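Local atomic coordinates of leucine aminopeptidase 1 (Caenorhabditis elegans, PDB entry 2HC9), a protein that releases N-terminal amino acids, preferably leucine, from peptides as a zinc-dependent M17 aminopeptidase and probably serves as a digestive enzyme. Residues A[122-127]-A[146-151]. The protein carries 1 engineered substitution. Sequence-based numbering, arbitrary orientation.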
loop_
_atom_site.group_PDB
_atom_site.type_symbol
_atom_site.label_atom_id
_atom_site.label_comp_id
_atom_site.label_asym_id
_atom_site.label_seq_id
_atom_site.Cartn_x
_atom_site.Cartn_y
_atom_site.Cartn_z
ATOM N N SER A 122 -31.552 30.705 -3.611
ATOM C CA SER A 122 -30.778 29.484 -3.880
ATOM C C SER A 122 -30.752 29.163 -5.366
ATOM O O SER A 122 -29.729 28.688 -5.891
ATOM C CB SER A 122 -31.360 28.294 -3.104
ATOM O OG SER A 122 -32.675 28.039 -3.553
ATOM N N HIS A 123 -31.882 29.414 -6.051
ATOM C CA HIS A 123 -31.975 29.106 -7.480
ATOM C C HIS A 123 -31.087 30.035 -8.290
ATOM O O HIS A 123 -30.360 29.590 -9.187
ATOM C CB HIS A 123 -33.431 29.215 -7.953
ATOM C CG HIS A 123 -34.284 28.060 -7.512
ATOM N ND1 HIS A 123 -35.461 27.710 -8.147
ATOM C CD2 HIS A 123 -34.101 27.142 -6.531
ATOM C CE1 HIS A 123 -35.990 26.655 -7.544
ATOM N NE2 HIS A 123 -35.186 26.289 -6.563
ATOM N N VAL A 124 -31.148 31.330 -7.982
ATOM C CA VAL A 124 -30.248 32.295 -8.632
ATOM C C VAL A 124 -28.765 31.900 -8.416
ATOM O O VAL A 124 -27.985 31.854 -9.366
ATOM C CB VAL A 124 -30.533 33.737 -8.158
ATOM C CG1 VAL A 124 -29.413 34.702 -8.622
ATOM C CG2 VAL A 124 -31.895 34.185 -8.679
ATOM N N ALA A 125 -28.409 31.583 -7.170
ATOM C CA ALA A 125 -27.019 31.247 -6.852
ATOM C C ALA A 125 -26.590 30.023 -7.664
ATOM O O ALA A 125 -25.488 29.998 -8.241
ATOM C CB ALA A 125 -26.871 30.967 -5.369
ATOM N N ALA A 126 -27.457 29.007 -7.704
ATOM C CA ALA A 126 -27.150 27.780 -8.447
ATOM C C ALA A 126 -26.866 28.086 -9.918
ATOM O O ALA A 126 -25.953 27.492 -10.500
ATOM C CB ALA A 126 -28.295 26.761 -8.336
ATOM N N ILE A 127 -27.652 28.989 -10.527
ATOM C CA ILE A 127 -27.391 29.365 -11.944
ATOM C C ILE A 127 -26.060 30.112 -12.077
ATOM O O ILE A 127 -25.248 29.823 -12.973
ATOM C CB ILE A 127 -28.550 30.230 -12.530
ATOM C CG1 ILE A 127 -29.861 29.435 -12.615
ATOM C CG2 ILE A 127 -28.179 30.812 -13.905
ATOM C CD1 ILE A 127 -31.120 30.316 -12.862
ATOM N N VAL A 146 -25.403 37.581 -19.581
ATOM C CA VAL A 146 -26.408 36.724 -18.928
ATOM C C VAL A 146 -27.449 37.573 -18.204
ATOM O O VAL A 146 -27.103 38.454 -17.415
ATOM C CB VAL A 146 -25.763 35.711 -17.951
ATOM C CG1 VAL A 146 -26.823 34.845 -17.262
ATOM C CG2 VAL A 146 -24.704 34.858 -18.685
ATOM N N ASN A 147 -28.722 37.323 -18.505
ATOM C CA ASN A 147 -29.823 37.901 -17.734
ATOM C C ASN A 147 -30.616 36.775 -17.071
ATOM O O ASN A 147 -31.169 35.917 -17.761
ATOM C CB ASN A 147 -30.761 38.707 -18.640
ATOM C CG ASN A 147 -30.146 40.040 -19.052
ATOM O OD1 ASN A 147 -30.069 40.987 -18.264
ATOM N ND2 ASN A 147 -29.681 40.096 -20.282
ATOM N N ILE A 148 -30.649 36.780 -15.743
ATOM C CA ILE A 148 -31.547 35.911 -14.983
ATOM C C ILE A 148 -32.793 36.705 -14.603
ATOM O O ILE A 148 -32.777 37.539 -13.683
ATOM C CB ILE A 148 -30.855 35.330 -13.696
ATOM C CG1 ILE A 148 -29.478 34.713 -14.072
ATOM C CG2 ILE A 148 -31.800 34.333 -12.986
ATOM C CD1 ILE A 148 -28.628 34.308 -12.883
ATOM N N ASP A 149 -33.873 36.421 -15.319
ATOM C CA ASP A 149 -35.167 37.074 -15.104
ATOM C C ASP A 149 -36.052 36.245 -14.191
ATOM O O ASP A 149 -36.527 35.158 -14.546
ATOM C CB ASP A 149 -35.859 37.337 -16.452
ATOM C CG ASP A 149 -35.154 38.427 -17.263
ATOM O OD1 ASP A 149 -34.163 39.027 -16.762
ATOM O OD2 ASP A 149 -35.594 38.680 -18.397
ATOM N N VAL A 150 -36.268 36.780 -13.000
ATOM C CA VAL A 150 -36.989 36.055 -11.989
ATOM C C VAL A 150 -38.453 36.462 -12.113
ATOM O O VAL A 150 -38.773 37.657 -12.094
ATOM C CB VAL A 150 -36.485 36.400 -10.583
ATOM C CG1 VAL A 150 -37.269 35.611 -9.547
ATOM C CG2 VAL A 150 -34.974 36.125 -10.452
ATOM N N VAL A 151 -39.318 35.459 -12.234
ATOM C CA VAL A 151 -40.771 35.662 -12.260
ATOM C C VAL A 151 -41.297 35.276 -10.879
ATOM O O VAL A 151 -41.476 34.083 -10.564
ATOM C CB VAL A 151 -41.434 34.778 -13.328
ATOM C CG1 VAL A 151 -42.950 35.019 -13.354
ATOM C CG2 VAL A 151 -40.822 35.059 -14.709
#
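Ile-127 and Ile-148 join helix to strand in a beta-alpha-beta unit of the N-terminal domain, made of strand 108-114, helix 120-128 and strand 145-151. The helix packs on the face of the mixed sheet. Segments 122-127 and 146-151 run nearly antiparallel, at 163°. The two isoleucine side chains lie alongside each other, pointing opposite ways. CD1 of Ile-148 lies 3.7 Å from CG2 of Ile-127, while CD1 of Ile-127 reaches back to within 4.1 Å of CG2 of Ile-148. In Ile-148, CG1 stands opposite the carbonyl carbon (chi1 -50°), and the extended chain carries CD1 to the helix. A turn earlier, Val-124 meets Val-150 at about a right angle, CG2 to CG2 at 4.0 Å. CG2 of Val-124 is also 4.3 Å from CG2 of Ile-148. An alanine here, lacking CG1, CG2 and CD1 of Ile-148, would probably open a gap beside Ile-127 and leave Val-124 without part of its apolar partner. No hydrogen bond links the segments; the contact is apolar and buried. Further out, Val-124 also touches Val-6 and Leu-113, and Ile-127 touches Phe-111 and Ile-93. A backbone hydrogen bond joins Ile-148 to Leu-5. The zinc site lies away from here. Asp-149 accepts a hydrogen bond from His-110 at OD2 and forms a salt bridge from OD1 to NE of Arg-7.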